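Local coordinates for protein urea carboxylase (Thermus thermophilus, PDB 3OEP) that is of unconfirmed function, a KipI-KipA homologue once wrongly labelled an allophanate hydrolase, for which hydrolase activity and ATP binding are only tentatively assigned, at residues P90-R95 against G167-G172; G122-A127 against F187-G192; F413-A416 against G422-L425; G443-P448 against P453-A458; F313-G318 against G332-A337. All coordinates share one frame; numbering follows the deposited sequence. Where two conformers were deposited one is given.

Overall arrangement
Along the chain the order is interactions 1 and 2, whose segments alternate, then interaction 5, then 3 and 4. Interactions 1 and 2 reach one seven-stranded sheet of the N-terminal carboxyltransferase-like region, their centres about 21 Å apart, and touch where Trp168 packs on Phe125. Interactions 3 and 4 are two hairpins of a second seven-stranded sheet with the same strand order; their centres lie about 10 Å apart, and strands 422-426 and 454-456 are neighbours. Interaction 5 belongs to a separate five-stranded sheet, its centre about 55 Å from that of interaction 1. The repeated sheet topology fits the cyclophilin-like relationship of both family regions.

Interaction 1: residues P90-R95 against G167-G172; sequences PEVASR and GWNLLG
Asn169 OD1 lies obliquely to the Arg95 guanidinium, 4.3 Å from NH1, so water does the joining. Close to the guanidinium plane (15° out of it), Glu91 OE2 accepts a hydrogen bond from Arg95 NH1 at 3.0 Å, making a salt bridge that spans one turn of the helix. This polar rim belongs to a helix-on-sheet packing: helix 89-96 lies against strand 169-174, in a sheet of a region whose family belongs to the cyclophilin-like clan, with the short axes at 111° to each other. One water accepts from Arg95 NH1 and donates to Asn169 OD1, both at 2.7 Å. A second donates to the same OD1 and, weakly, to Glu91 OE2, so the amide oxygen takes a proton from each water. The other end of the amide is held inside the protein, where Asn169 ND2 bonds to the carbonyls of Val152 and Pro136; together these partners fix which way round the amide sits.

Inward of the waters the contact turns apolar. Val92 points at the strand, and its chi1 of 171° sets CG2 beside the backbone N and opposite the carbonyl carbon, from where this methyl does most of the touching. Leu171 reaches it from a classic beta bulge, in which Leu171 and Gly172 both face Val150, and its side chain runs roughly at right angles to that of Val92. Val92 CG2 touches two neighbours, Leu171 CD2 at 3.8 Å and Asn169 CB at 3.7 Å.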
# COMPACT_ATOMS: atom_id res chain seq x y z
N PRO A 90 4.52 26.70 -19.75
CA PRO A 90 4.65 28.16 -19.84
C PRO A 90 4.96 28.85 -18.51
O PRO A 90 5.79 29.77 -18.48
CB PRO A 90 3.29 28.60 -20.39
CG PRO A 90 2.78 27.42 -21.12
CD PRO A 90 3.24 26.23 -20.34
N GLU A 91 4.31 28.42 -17.43
CA GLU A 91 4.54 29.00 -16.10
C GLU A 91 5.93 28.69 -15.57
O GLU A 91 6.58 29.55 -14.96
CB GLU A 91 3.50 28.48 -15.11
CG GLU A 91 3.58 29.12 -13.73
CD GLU A 91 2.70 28.43 -12.72
OE1 GLU A 91 1.49 28.28 -12.99
OE2 GLU A 91 3.22 28.05 -11.65
N VAL A 92 6.39 27.46 -15.76
CA VAL A 92 7.75 27.09 -15.38
C VAL A 92 8.77 27.98 -16.10
O VAL A 92 9.66 28.55 -15.46
CB VAL A 92 8.02 25.60 -15.68
CG1 VAL A 92 9.50 25.25 -15.50
CG2 VAL A 92 7.15 24.71 -14.81
N ALA A 93 8.61 28.12 -17.41
CA ALA A 93 9.51 28.97 -18.21
C ALA A 93 9.54 30.40 -17.68
O ALA A 93 10.62 30.99 -17.51
CB ALA A 93 9.10 28.95 -19.68
N SER A 94 8.36 30.97 -17.43
CA SER A 94 8.25 32.35 -16.95
C SER A 94 8.92 32.54 -15.59
O SER A 94 9.68 33.49 -15.40
CB SER A 94 6.78 32.77 -16.84
OG SER A 94 6.19 32.92 -18.11
N ARG A 95 8.63 31.64 -14.66
CA ARG A 95 9.17 31.74 -13.31
C ARG A 95 10.70 31.57 -13.25
O ARG A 95 11.34 32.05 -12.32
CB ARG A 95 8.48 30.73 -12.39
CG ARG A 95 7.02 31.08 -12.14
CD ARG A 95 6.29 29.98 -11.42
NE ARG A 95 6.87 29.72 -10.10
CZ ARG A 95 6.47 28.74 -9.29
NH1 ARG A 95 5.49 27.92 -9.65
NH2 ARG A 95 7.06 28.59 -8.11
N GLY A 167 1.54 17.66 -6.96
CA GLY A 167 1.86 19.08 -6.99
C GLY A 167 3.13 19.41 -7.75
O GLY A 167 3.58 20.55 -7.70
N TRP A 168 3.71 18.44 -8.45
CA TRP A 168 4.90 18.71 -9.25
C TRP A 168 4.53 19.48 -10.52
O TRP A 168 3.36 19.50 -10.92
CB TRP A 168 5.65 17.40 -9.57
CG TRP A 168 6.41 16.86 -8.38
CD1 TRP A 168 6.19 17.14 -7.06
CD2 TRP A 168 7.51 15.93 -8.42
NE1 TRP A 168 7.08 16.46 -6.27
CE2 TRP A 168 7.90 15.71 -7.08
CE3 TRP A 168 8.19 15.27 -9.44
CZ2 TRP A 168 8.95 14.85 -6.74
CZ3 TRP A 168 9.24 14.42 -9.11
CH2 TRP A 168 9.60 14.22 -7.76
N ASN A 169 5.52 20.15 -11.10
CA ASN A 169 5.30 21.02 -12.25
C ASN A 169 5.32 20.20 -13.53
O ASN A 169 6.34 19.60 -13.87
CB ASN A 169 6.37 22.10 -12.29
CG ASN A 169 6.38 22.97 -11.05
OD1 ASN A 169 5.50 23.81 -10.86
ND2 ASN A 169 7.38 22.77 -10.18
N LEU A 170 4.19 20.17 -14.24
CA LEU A 170 4.00 19.27 -15.38
C LEU A 170 4.57 19.86 -16.66
O LEU A 170 4.09 20.88 -17.16
CB LEU A 170 2.51 18.95 -15.57
CG LEU A 170 1.74 18.48 -14.34
CD1 LEU A 170 0.31 18.10 -14.75
CD2 LEU A 170 2.43 17.33 -13.63
N LEU A 171 5.60 19.20 -17.19
CA LEU A 171 6.31 19.66 -18.39
C LEU A 171 5.90 18.93 -19.66
O LEU A 171 6.02 19.48 -20.76
CB LEU A 171 7.82 19.49 -18.21
CG LEU A 171 8.48 20.19 -17.04
CD1 LEU A 171 9.99 20.14 -17.19
CD2 LEU A 171 7.98 21.64 -16.94
N GLY A 172 5.44 17.69 -19.54
CA GLY A 172 5.08 16.93 -20.71
C GLY A 172 4.47 15.58 -20.43
O GLY A 172 4.01 15.31 -19.31
O HOH W 1 3.41 25.12 -12.04
O HOH W 2 5.35 25.40 -8.66

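Interaction 2: residues G122-A127 against F187-G192; sequences GFPFLA and FLLRPG
Phe187 and Leu189 turn their side chains the same way about chi1, -60° and -68°, each placing CG opposite its own carbonyl carbon, and both then reach the segment 122-127. For Phe187 this rotation swings the ring to Gly122 although its CB does not head there. The backbone N of Gly122 lies at the rim of the ring, in its plane, 3.6 Å from CE1, while Gly122 CA comes within 3.7 Å of CD1. The glycine suits the place: its phi is positive, and the ring leaves little room beside CA. Its backbone is also hydrogen-bonded to that of Leu245, which the Phe187 side chain also touches.

Leu189 makes the second half of the contact. Its CB points at the other segment, and the nearly extended chi2 of 171° carries CD1 to the Pro124 ring, 3.7 Å from CG and 3.8 Å from CB, the two side chains meeting at a slant. Between the aromatic and the aliphatic patches sits a water that accepts from Leu189 N at 3.2 Å and lies 3.0 Å from Gly122 O, toward which it can donate. It thus links two backbones that make no direct polar bond here.

The contact fastens the loop leading into strand 194-199 over the beginning of strand 124-127, in a sheet of a region whose family belongs to the cyclophilin-like clan. Pro124 packs on Leu117 and Ile159 of the flanking strands 112-117 and 156-159, Leu189 leans on Val195 of strand 194-199, and Phe187 meets the ring of Tyr179.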
# COMPACT_ATOMS: atom_id res chain seq x y z
N GLY A 122 5.81 1.84 -9.68
CA GLY A 122 6.59 2.16 -10.88
C GLY A 122 7.00 3.61 -11.07
O GLY A 122 7.71 3.92 -12.03
N PHE A 123 6.60 4.49 -10.15
CA PHE A 123 6.90 5.94 -10.22
C PHE A 123 8.38 6.19 -9.90
O PHE A 123 8.79 5.97 -8.76
CB PHE A 123 6.03 6.67 -9.19
CG PHE A 123 5.93 8.18 -9.38
CD1 PHE A 123 7.06 8.96 -9.58
CD2 PHE A 123 4.70 8.80 -9.28
CE1 PHE A 123 6.94 10.35 -9.73
CE2 PHE A 123 4.58 10.18 -9.42
CZ PHE A 123 5.70 10.95 -9.66
N PRO A 124 9.16 6.68 -10.87
CA PRO A 124 10.57 6.94 -10.61
C PRO A 124 10.81 8.35 -10.09
O PRO A 124 10.24 9.30 -10.61
CB PRO A 124 11.21 6.80 -11.99
CG PRO A 124 10.14 7.31 -12.92
CD PRO A 124 8.82 6.93 -12.29
N PHE A 125 11.65 8.46 -9.06
CA PHE A 125 12.17 9.75 -8.64
C PHE A 125 13.58 9.83 -9.21
O PHE A 125 14.45 9.05 -8.83
CB PHE A 125 12.19 9.88 -7.12
CG PHE A 125 10.83 10.16 -6.50
CD1 PHE A 125 9.72 10.52 -7.28
CD2 PHE A 125 10.67 10.09 -5.13
CE1 PHE A 125 8.49 10.77 -6.68
CE2 PHE A 125 9.44 10.35 -4.54
CZ PHE A 125 8.36 10.69 -5.31
N LEU A 126 13.78 10.77 -10.13
CA LEU A 126 15.02 10.93 -10.88
C LEU A 126 15.74 12.22 -10.49
O LEU A 126 15.10 13.22 -10.22
CB LEU A 126 14.69 10.99 -12.37
CG LEU A 126 13.98 9.78 -12.96
CD1 LEU A 126 13.08 10.19 -14.12
CD2 LEU A 126 14.99 8.77 -13.41
N ALA A 127 17.06 12.18 -10.48
CA ALA A 127 17.88 13.37 -10.22
C ALA A 127 19.16 13.23 -11.05
O ALA A 127 19.51 12.11 -11.41
CB ALA A 127 18.20 13.49 -8.72
N PHE A 187 7.53 -3.27 -14.99
CA PHE A 187 8.23 -2.05 -14.58
C PHE A 187 9.35 -1.74 -15.55
O PHE A 187 10.31 -2.52 -15.67
CB PHE A 187 8.78 -2.20 -13.15
CG PHE A 187 7.71 -2.46 -12.13
CD1 PHE A 187 7.03 -1.41 -11.54
CD2 PHE A 187 7.37 -3.76 -11.78
CE1 PHE A 187 6.03 -1.64 -10.61
CE2 PHE A 187 6.37 -4.00 -10.85
CZ PHE A 187 5.70 -2.94 -10.26
N LEU A 188 9.23 -0.62 -16.25
CA LEU A 188 10.23 -0.20 -17.22
C LEU A 188 11.51 0.24 -16.51
O LEU A 188 12.61 0.07 -17.05
CB LEU A 188 9.70 0.96 -18.04
CG LEU A 188 10.59 1.41 -19.21
CD1 LEU A 188 10.59 0.35 -20.30
CD2 LEU A 188 10.10 2.74 -19.75
N LEU A 189 11.36 0.80 -15.31
CA LEU A 189 12.48 1.37 -14.58
C LEU A 189 12.67 0.67 -13.25
O LEU A 189 11.71 0.26 -12.59
CB LEU A 189 12.25 2.86 -14.35
CG LEU A 189 12.30 3.71 -15.61
CD1 LEU A 189 11.86 5.14 -15.32
CD2 LEU A 189 13.68 3.69 -16.24
N ARG A 190 13.94 0.55 -12.87
CA ARG A 190 14.30 -0.03 -11.60
C ARG A 190 15.17 0.96 -10.85
O ARG A 190 15.80 1.83 -11.46
CB ARG A 190 15.06 -1.34 -11.82
N PRO A 191 15.22 0.83 -9.51
CA PRO A 191 16.11 1.68 -8.74
C PRO A 191 17.54 1.56 -9.26
O PRO A 191 18.00 0.45 -9.56
CB PRO A 191 15.99 1.14 -7.31
CG PRO A 191 14.71 0.37 -7.30
CD PRO A 191 14.53 -0.17 -8.67
N GLY A 192 18.22 2.69 -9.42
CA GLY A 192 19.58 2.70 -9.94
C GLY A 192 19.74 2.77 -11.44
O GLY A 192 20.84 2.97 -11.92
O HOH W 3 8.81 1.67 -13.59

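Interaction 3: residues F413-A416 against G422-L425; sequences FRVA and GVEL
Leu425 meets strand 413-415 along much of its side chain. Its CB lies 4.0 Å from CD2 of Phe413, whose ring approaches obliquely, with the two side chains at about a right angle. A chi1 of -60° then places CG beside the backbone N, and the branch brings CD2 to within 4.1 Å of Arg414 O and 4.3 Å of Val415 CG2. The same face of the sheet carries Val415, because Val415 and Leu425 form an antiparallel, non-hydrogen-bonded pair. Val415 also packs on Val423, whose CG1 reaches both methyls of Val415 at 3.8 Å, the side chains meeting at a slant.

One step along, the backbones bond: Ala416 N donates to Glu424 O at 2.8 Å, nearly straight at 168°. A longer CA-H...O contact joins Leu425 CA to Arg414 O. The strands diverge from simple antiparallel, their short axes at 130°, and the chain turns a corner at Ala416. At the corner the Ala416 methyl, CB, lies 3.6 Å from Glu424 O and 3.8 Å from Glu424 OE2, the latter held by a salt bridge to Arg452. Glycerol, probably from the crystallisation liquor, bonds to Arg414 NH1 nearby.

This is the hairpin of strands 413-418 and 422-426. On one side strand 488-492 pairs with it, Val415 packing on Ile489 and Leu425 on Phe491; on the other, Val423 is hydrogen-bonded through its backbone to Val455 of strand 454-456.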
# COMPACT_ATOMS: atom_id res chain seq x y z
N PHE A 413 -7.33 11.94 20.82
CA PHE A 413 -7.58 12.21 19.42
C PHE A 413 -8.88 11.52 19.04
O PHE A 413 -9.42 10.71 19.79
CB PHE A 413 -6.42 11.70 18.56
CG PHE A 413 -5.18 12.54 18.68
CD1 PHE A 413 -4.36 12.44 19.80
CD2 PHE A 413 -4.84 13.44 17.68
CE1 PHE A 413 -3.21 13.22 19.91
CE2 PHE A 413 -3.70 14.22 17.79
CZ PHE A 413 -2.88 14.11 18.91
N ARG A 414 -9.39 11.88 17.87
CA ARG A 414 -10.64 11.33 17.36
C ARG A 414 -10.43 10.98 15.89
O ARG A 414 -9.81 11.74 15.16
CB ARG A 414 -11.75 12.38 17.51
CG ARG A 414 -13.15 11.87 17.28
CD ARG A 414 -14.18 12.93 17.68
NE ARG A 414 -14.19 14.07 16.75
CZ ARG A 414 -13.68 15.28 16.99
NH1 ARG A 414 -13.76 16.22 16.06
NH2 ARG A 414 -13.09 15.57 18.15
N VAL A 415 -10.95 9.83 15.46
CA VAL A 415 -10.80 9.41 14.07
C VAL A 415 -11.69 10.28 13.18
O VAL A 415 -12.88 10.40 13.43
CB VAL A 415 -11.19 7.93 13.88
CG1 VAL A 415 -11.17 7.55 12.39
CG2 VAL A 415 -10.26 7.02 14.67
N ALA A 416 -11.10 10.89 12.16
CA ALA A 416 -11.85 11.68 11.18
C ALA A 416 -12.28 10.81 10.00
O ALA A 416 -13.42 10.88 9.54
CB ALA A 416 -11.01 12.84 10.69
N GLY A 422 -4.88 4.42 5.64
CA GLY A 422 -4.57 4.90 6.97
C GLY A 422 -5.73 5.49 7.73
O GLY A 422 -6.87 5.50 7.24
N VAL A 423 -5.44 5.98 8.92
CA VAL A 423 -6.43 6.55 9.82
C VAL A 423 -6.04 7.99 10.10
O VAL A 423 -4.97 8.24 10.65
CB VAL A 423 -6.50 5.74 11.14
CG1 VAL A 423 -7.59 6.30 12.06
CG2 VAL A 423 -6.77 4.27 10.84
N GLU A 424 -6.90 8.91 9.68
CA GLU A 424 -6.69 10.35 9.84
C GLU A 424 -7.25 10.83 11.18
O GLU A 424 -8.38 10.49 11.54
CB GLU A 424 -7.37 11.09 8.70
CG GLU A 424 -7.02 12.56 8.60
CD GLU A 424 -7.72 13.23 7.44
OE1 GLU A 424 -7.07 13.40 6.38
OE2 GLU A 424 -8.91 13.57 7.57
N LEU A 425 -6.48 11.63 11.90
CA LEU A 425 -6.82 12.00 13.27
C LEU A 425 -7.09 13.49 13.48
O LEU A 425 -6.42 14.35 12.89
CB LEU A 425 -5.69 11.58 14.21
CG LEU A 425 -5.35 10.09 14.25
CD1 LEU A 425 -4.23 9.84 15.24
CD2 LEU A 425 -6.58 9.27 14.59

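Interaction 4: residues G443-P448 against P453-A458; sequences GGVQVP and PLVLLA
Gln446 and Leu454 form the antiparallel hydrogen-bonded pair of the hairpin made by strands 444-447 and 454-456, and here the contact is tight. Gln446 N donates to Leu454 O at 2.8 Å, and Leu454 N returns a bond to Gln446 O at 2.9 Å. Farther along, Leu456 N bonds to Gly444 O at 2.8 Å. CA-H...O contacts fill the gaps, Pro453 CA lying 3.2 Å from Gln446 O. Leu456 CB and CG pack over Gly444 O.

The side chains sit more loosely. On one face Val445 and Val455, the non-hydrogen-bonded pair, meet only through CG2 methyls 4.4 Å apart. That face is nonetheless buried: Val472 of strand 467-472 touches both valines, and Leu480 of helix 477-480 touches Val455. On the opposite face Gln446 and Leu454 are partly exposed. There the two lie side by side, and the extended Gln446 chain (chi1 -171°, chi2 173°) sets its amide with NE2 by Leu454 CD2 and OE1 by the methyls of Leu456. The amide oxygen, OE1, is hydrogen-bonded to Lys468 NZ.

At Gly443 a more bent bond closes the ladder: Gly443 N donates to Leu456 O at 2.9 Å, its N-H...O angle being 147°.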
# COMPACT_ATOMS: atom_id res chain seq x y z
N GLY A 443 2.36 1.33 10.53
CA GLY A 443 2.01 1.92 11.82
C GLY A 443 2.64 3.29 12.03
O GLY A 443 2.46 3.89 13.08
N GLY A 444 3.35 3.79 11.02
CA GLY A 444 3.92 5.13 11.11
C GLY A 444 2.86 6.19 11.37
O GLY A 444 1.81 6.19 10.73
N VAL A 445 3.14 7.09 12.31
CA VAL A 445 2.26 8.21 12.58
C VAL A 445 2.82 9.39 11.79
O VAL A 445 3.79 10.02 12.20
CB VAL A 445 2.15 8.54 14.07
CG1 VAL A 445 1.18 9.70 14.30
CG2 VAL A 445 1.70 7.30 14.86
N GLN A 446 2.22 9.64 10.63
CA GLN A 446 2.70 10.65 9.70
C GLN A 446 2.15 12.01 10.08
O GLN A 446 0.94 12.16 10.21
CB GLN A 446 2.25 10.28 8.29
CG GLN A 446 2.85 11.13 7.20
CD GLN A 446 2.50 10.60 5.83
OE1 GLN A 446 3.26 9.84 5.23
NE2 GLN A 446 1.34 10.99 5.33
N VAL A 447 3.03 12.99 10.25
CA VAL A 447 2.62 14.34 10.68
C VAL A 447 3.24 15.39 9.76
O VAL A 447 4.44 15.68 9.83
CB VAL A 447 3.03 14.61 12.15
CG1 VAL A 447 2.43 15.93 12.63
CG2 VAL A 447 2.59 13.46 13.06
N PRO A 448 2.42 15.97 8.86
CA PRO A 448 2.94 16.97 7.95
C PRO A 448 3.12 18.31 8.66
O PRO A 448 2.57 18.49 9.74
CB PRO A 448 1.84 17.07 6.89
CG PRO A 448 0.58 16.77 7.64
CD PRO A 448 0.96 15.82 8.76
N PRO A 453 -2.53 14.43 11.52
CA PRO A 453 -1.76 13.19 11.58
C PRO A 453 -2.50 12.03 10.89
O PRO A 453 -3.72 11.96 10.95
CB PRO A 453 -1.64 12.92 13.08
CG PRO A 453 -1.83 14.24 13.73
CD PRO A 453 -2.81 14.97 12.86
N LEU A 454 -1.74 11.16 10.23
CA LEU A 454 -2.28 9.99 9.54
C LEU A 454 -1.49 8.76 9.98
O LEU A 454 -0.26 8.72 9.80
CB LEU A 454 -2.15 10.16 8.03
CG LEU A 454 -2.62 9.01 7.14
CD1 LEU A 454 -4.14 8.91 7.14
CD2 LEU A 454 -2.10 9.18 5.72
N VAL A 455 -2.16 7.77 10.56
CA VAL A 455 -1.50 6.52 10.92
C VAL A 455 -1.54 5.61 9.68
O VAL A 455 -2.62 5.31 9.18
CB VAL A 455 -2.17 5.81 12.10
CG1 VAL A 455 -1.33 4.60 12.52
CG2 VAL A 455 -2.36 6.76 13.27
N LEU A 456 -0.38 5.20 9.21
CA LEU A 456 -0.24 4.47 7.95
C LEU A 456 -0.49 2.98 8.15
O LEU A 456 0.10 2.36 9.04
CB LEU A 456 1.16 4.68 7.38
CG LEU A 456 1.55 6.14 7.17
CD1 LEU A 456 3.01 6.26 6.76
CD2 LEU A 456 0.65 6.80 6.15
N LEU A 457 -1.35 2.40 7.31
CA LEU A 457 -1.73 0.99 7.42
C LEU A 457 -1.33 0.22 6.14
O LEU A 457 -0.55 0.73 5.32
CB LEU A 457 -3.22 0.87 7.74
CG LEU A 457 -3.73 1.56 9.02
CD1 LEU A 457 -5.25 1.38 9.16
CD2 LEU A 457 -3.02 1.05 10.27
N ALA A 458 -1.86 -1.00 5.98
CA ALA A 458 -1.38 -1.94 4.96
C ALA A 458 -1.35 -1.44 3.52
O ALA A 458 -0.51 -1.89 2.75
CB ALA A 458 -2.17 -3.25 5.04

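Interaction 5: residues F313-G318 against G332-A337; sequences FLWPRG and GYLAVA
Leu334 touches Phe313 and Trp315 from two strands away in a five-stranded antiparallel sheet: strand 289-295 runs between strands 331-336 and 311-315, so the two segments meet through side chains alone. Taking strand 331-336 in order, Gly332 opens the segment and is hydrogen-bonded through its backbone to Phe276. Tyr333 then faces the other way, toward helix 255-264, with its OH bonded to Glu275 and to the backbone N of Asp254.

Leu334 carries the contact. Its chi1 of -176° puts CG opposite the backbone N, and its two methyls divide the work: CD1 goes to Phe313 and CD2 to Trp315, each aromatic lying roughly across the leucine chain and met obliquely. Phe313 has CG wedged between its backbone N and carbonyl carbon, chi1 55°, which brings the far end of its ring toward the leucine. Trp315 points at the strand directly, while its NE1 is taken up by Lys319 O. Ala335 turns back to the helix side, onto Ala261 and Asn262, and the carbonyl of Val336 is hydrogen-bonded to Asn267 ND2.

Leu334 and Trp315 both also touch Leu283 of strand 282-285, so this cluster lies between the five-stranded sheet and its six-stranded neighbour. In detail, Leu334 CD2 stands 3.9 Å from Trp315 CZ3, and Leu334 CD1 lies 4.1 Å from Phe313 CZ.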
# COMPACT_ATOMS: atom_id res chain seq x y z
N PHE A 313 -20.00 -22.37 9.88
CA PHE A 313 -21.38 -22.77 9.65
C PHE A 313 -21.52 -23.45 8.30
O PHE A 313 -20.66 -23.29 7.42
CB PHE A 313 -22.30 -21.53 9.73
CG PHE A 313 -21.90 -20.41 8.80
CD1 PHE A 313 -20.97 -19.45 9.21
CD2 PHE A 313 -22.45 -20.30 7.54
CE1 PHE A 313 -20.61 -18.41 8.37
CE2 PHE A 313 -22.09 -19.26 6.68
CZ PHE A 313 -21.17 -18.32 7.10
N LEU A 314 -22.60 -24.21 8.14
CA LEU A 314 -22.93 -24.81 6.86
C LEU A 314 -23.70 -23.78 6.04
O LEU A 314 -24.63 -23.15 6.53
CB LEU A 314 -23.74 -26.10 7.06
CG LEU A 314 -23.95 -27.05 5.86
CD1 LEU A 314 -24.92 -26.47 4.85
CD2 LEU A 314 -22.64 -27.43 5.17
N TRP A 315 -23.26 -23.59 4.80
CA TRP A 315 -23.86 -22.64 3.89
C TRP A 315 -24.36 -23.44 2.68
O TRP A 315 -23.58 -23.79 1.80
CB TRP A 315 -22.80 -21.60 3.53
CG TRP A 315 -23.24 -20.48 2.63
CD1 TRP A 315 -24.52 -20.18 2.23
CD2 TRP A 315 -22.39 -19.49 2.04
NE1 TRP A 315 -24.50 -19.07 1.41
CE2 TRP A 315 -23.21 -18.63 1.28
CE3 TRP A 315 -21.01 -19.26 2.07
CZ2 TRP A 315 -22.69 -17.55 0.56
CZ3 TRP A 315 -20.50 -18.19 1.35
CH2 TRP A 315 -21.34 -17.35 0.60
N PRO A 316 -25.66 -23.77 2.66
CA PRO A 316 -26.16 -24.69 1.64
C PRO A 316 -26.30 -24.05 0.27
O PRO A 316 -26.56 -22.85 0.18
CB PRO A 316 -27.53 -25.11 2.17
CG PRO A 316 -27.57 -24.70 3.59
CD PRO A 316 -26.68 -23.51 3.69
N ARG A 317 -26.16 -24.86 -0.77
CA ARG A 317 -26.33 -24.42 -2.15
C ARG A 317 -27.63 -23.65 -2.30
O ARG A 317 -28.68 -24.08 -1.83
CB ARG A 317 -26.33 -25.63 -3.09
CG ARG A 317 -26.75 -25.33 -4.51
CD ARG A 317 -26.69 -26.59 -5.35
NE ARG A 317 -25.32 -26.89 -5.74
CZ ARG A 317 -24.87 -28.09 -6.09
NH1 ARG A 317 -25.66 -29.16 -6.09
NH2 ARG A 317 -23.59 -28.22 -6.44
N GLY A 318 -27.54 -22.49 -2.96
CA GLY A 318 -28.71 -21.68 -3.28
C GLY A 318 -29.20 -20.77 -2.17
O GLY A 318 -30.13 -20.00 -2.39
N GLY A 332 -15.20 -7.09 8.46
CA GLY A 332 -15.47 -8.51 8.62
C GLY A 332 -14.70 -9.35 7.62
O GLY A 332 -14.21 -8.84 6.60
N TYR A 333 -14.59 -10.64 7.93
CA TYR A 333 -13.90 -11.63 7.11
C TYR A 333 -14.76 -12.86 6.91
O TYR A 333 -15.38 -13.36 7.85
CB TYR A 333 -12.57 -12.04 7.76
CG TYR A 333 -11.64 -10.88 7.81
CD1 TYR A 333 -11.65 -10.01 8.89
CD2 TYR A 333 -10.82 -10.58 6.72
CE1 TYR A 333 -10.83 -8.89 8.91
CE2 TYR A 333 -10.00 -9.47 6.73
CZ TYR A 333 -10.01 -8.63 7.82
OH TYR A 333 -9.20 -7.52 7.82
N LEU A 334 -14.79 -13.35 5.68
CA LEU A 334 -15.48 -14.59 5.37
C LEU A 334 -14.49 -15.54 4.72
O LEU A 334 -13.95 -15.24 3.66
CB LEU A 334 -16.66 -14.34 4.43
CG LEU A 334 -17.53 -15.55 4.10
CD1 LEU A 334 -18.32 -15.99 5.32
CD2 LEU A 334 -18.45 -15.21 2.93
N ALA A 335 -14.24 -16.67 5.38
CA ALA A 335 -13.39 -17.73 4.85
C ALA A 335 -14.25 -18.91 4.42
O ALA A 335 -15.35 -19.10 4.93
CB ALA A 335 -12.39 -18.17 5.91
N VAL A 336 -13.75 -19.68 3.46
CA VAL A 336 -14.40 -20.91 3.04
C VAL A 336 -13.41 -22.06 3.09
O VAL A 336 -12.23 -21.88 2.78
CB VAL A 336 -15.01 -20.79 1.62
CG1 VAL A 336 -16.09 -19.70 1.61
CG2 VAL A 336 -13.94 -20.51 0.59
N ALA A 337 -13.89 -23.23 3.50
CA ALA A 337 -13.04 -24.41 3.61
C ALA A 337 -12.40 -24.68 2.26
O ALA A 337 -13.10 -24.83 1.25
CB ALA A 337 -13.86 -25.60 4.06